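Local coordinates for carbonic anhydrase (Neosartorya fumigata, PDB 7COI), which probably catalyses the reversible hydration of carbon dioxide to hydrogencarbonate, as a zinc enzyme of the beta-class carbonic anhydrase family, at residues V170-H175 with E230-L235. Residues are numbered along the deposited sequence; the frame is centred on the assembly and turned at random.
With ZN (zinc ion), chain F.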
loop_
_atom_site.group_PDB
_atom_site.type_symbol
_atom_site.label_atom_id
_atom_site.label_comp_id
_atom_site.label_asym_id
_atom_site.label_seq_id
_atom_site.Cartn_x
_atom_site.Cartn_y
_atom_site.Cartn_z
ATOM N N VAL A 170 14.679 -15.620 10.625
ATOM C CA VAL A 170 13.540 -15.296 9.708
ATOM C C VAL A 170 13.457 -16.404 8.686
ATOM O O VAL A 170 14.440 -16.657 7.982
ATOM C CB VAL A 170 13.652 -13.911 9.055
ATOM C CG1 VAL A 170 12.387 -13.647 8.209
ATOM C CG2 VAL A 170 13.849 -12.818 10.095
ATOM N N VAL A 171 12.298 -17.048 8.586
ATOM C CA VAL A 171 12.056 -18.142 7.648
ATOM C C VAL A 171 11.023 -17.658 6.636
ATOM O O VAL A 171 9.956 -17.205 7.065
ATOM C CB VAL A 171 11.551 -19.384 8.403
ATOM C CG1 VAL A 171 11.209 -20.504 7.450
ATOM C CG2 VAL A 171 12.521 -19.824 9.486
ATOM N N ILE A 172 11.325 -17.756 5.360
ATOM C CA ILE A 172 10.325 -17.617 4.284
ATOM C C ILE A 172 10.057 -19.021 3.804
ATOM O O ILE A 172 10.999 -19.700 3.340
ATOM C CB ILE A 172 10.754 -16.659 3.158
ATOM C CG1 ILE A 172 11.031 -15.261 3.694
ATOM C CG2 ILE A 172 9.690 -16.641 2.068
ATOM C CD1 ILE A 172 11.535 -14.293 2.629
ATOM N N CYS A 173 8.801 -19.437 3.889
ATOM C CA CYS A 173 8.366 -20.786 3.506
ATOM C C CYS A 173 7.372 -20.666 2.368
ATOM O O CYS A 173 6.272 -20.156 2.586
ATOM C CB CYS A 173 7.798 -21.522 4.713
ATOM S SG CYS A 173 7.372 -23.232 4.311
ATOM N N GLY A 174 7.779 -21.135 1.188
ATOM C CA GLY A 174 6.867 -21.405 0.064
ATOM C C GLY A 174 6.351 -22.826 0.132
ATOM O O GLY A 174 6.715 -23.570 1.065
ATOM N N HIS A 175 5.476 -23.225 -0.787
ATOM C CA HIS A 175 4.914 -24.593 -0.675
ATOM C C HIS A 175 4.558 -25.084 -2.072
ATOM O O HIS A 175 4.416 -24.280 -3.017
ATOM C CB HIS A 175 3.781 -24.688 0.359
ATOM C CG HIS A 175 2.594 -23.948 -0.129
ATOM N ND1 HIS A 175 1.501 -24.614 -0.674
ATOM C CD2 HIS A 175 2.359 -22.623 -0.237
ATOM C CE1 HIS A 175 0.618 -23.747 -1.086
ATOM N NE2 HIS A 175 1.122 -22.548 -0.796
ATOM N N GLU A 230 13.798 -14.761 -4.012
ATOM C CA GLU A 230 13.584 -13.321 -4.265
ATOM C C GLU A 230 13.083 -12.668 -2.977
ATOM O O GLU A 230 13.524 -11.525 -2.668
ATOM C CB GLU A 230 12.621 -13.109 -5.439
ATOM C CG GLU A 230 12.639 -11.674 -5.954
ATOM C CD GLU A 230 13.983 -11.221 -6.530
ATOM O OE1 GLU A 230 14.780 -12.118 -6.925
ATOM O OE2 GLU A 230 14.222 -9.980 -6.575
ATOM N N GLY A 231 12.243 -13.362 -2.204
ATOM C CA GLY A 231 11.739 -12.824 -0.923
ATOM C C GLY A 231 12.871 -12.677 0.063
ATOM O O GLY A 231 12.889 -11.706 0.792
ATOM N N LEU A 232 13.842 -13.600 0.090
ATOM C CA LEU A 232 14.989 -13.502 1.026
ATOM C C LEU A 232 15.849 -12.294 0.633
ATOM O O LEU A 232 16.363 -11.619 1.517
ATOM C CB LEU A 232 15.824 -14.788 0.982
ATOM C CG LEU A 232 15.203 -16.032 1.599
ATOM C CD1 LEU A 232 16.036 -17.259 1.264
ATOM C CD2 LEU A 232 15.019 -15.920 3.092
ATOM N N LYS A 233 15.965 -12.013 -0.662
ATOM C CA LYS A 233 16.702 -10.831 -1.161
ATOM C C LYS A 233 15.948 -9.583 -0.698
ATOM O O LYS A 233 16.561 -8.718 -0.085
ATOM C CB LYS A 233 16.908 -10.943 -2.665
ATOM C CG LYS A 233 17.544 -9.719 -3.310
ATOM C CD LYS A 233 17.922 -9.961 -4.755
ATOM C CE LYS A 233 18.573 -8.757 -5.390
ATOM N NZ LYS A 233 18.878 -9.007 -6.811
ATOM N N ALA A 234 14.633 -9.520 -0.919
ATOM C CA ALA A 234 13.804 -8.364 -0.512
ATOM C C ALA A 234 13.903 -8.171 0.996
ATOM O O ALA A 234 13.960 -7.029 1.459
ATOM C CB ALA A 234 12.383 -8.576 -0.956
ATOM N N LEU A 235 13.897 -9.268 1.760
ATOM C CA LEU A 235 13.943 -9.239 3.236
ATOM C C LEU A 235 15.252 -8.578 3.666
ATOM O O LEU A 235 15.210 -7.762 4.590
ATOM C CB LEU A 235 13.837 -10.690 3.732
ATOM C CG LEU A 235 14.046 -10.916 5.208
ATOM C CD1 LEU A 235 12.911 -10.276 6.009
ATOM C CD2 LEU A 235 14.099 -12.422 5.471
HETATM ZN ZN ZN F . 0.212 -20.736 -1.480
#
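Ile172 reaches from the strand onto the backbone of the helix at Gly231, and this apolar contact, with that of Val170 and Leu235, joins the two segments. The Ile172 side chain is extended, with CD1 anti to CA across the CB-CG1 bond (chi2 177°), and its terminal methyl comes to rest 3.3 Å from Gly231 C. With no side chain at Gly231, Ile172 CD1 lies against the peptide between Gly231 and Leu232, 3.5 Å from Leu232 N.

Two leucines add apolar contacts to the same methyl. Leu232 runs past Ile172 in the opposite direction, its CD2 lying 3.9 Å from Ile172 CD1. One helical turn on from Gly231, Leu235 presents the same branch, CD2, to both strand residues: it is 4.3 Å from Ile172 CD1 and only 3.5 Å from Val170 CG1, a tight methyl-to-methyl contact. With CG1 anti to its backbone N (chi1 -176°), Val170 brings this methyl obliquely across Leu235.

A metal bond marks the far end of the strand, where His175 NE2 binds the zinc ion at 2.1 Å, alongside Cys119 and Cys178. The helix packs on the strand at Val170 and Ile172, while the strand's C-terminal end carries a zinc ligand.

Strand 169-175 and helix 216-236 run nearly antiparallel, their local axes at 153° and 9.2 Å apart. The strand is interior to the largely parallel sheet, paired with 114-119 and 251-257, and the helix lies over one face, as in the alpha/beta fold of beta-class carbonic anhydrases; there Leu235 also touches Val252. Val171 points away from the helix and packs on Phe81 of a second subunit.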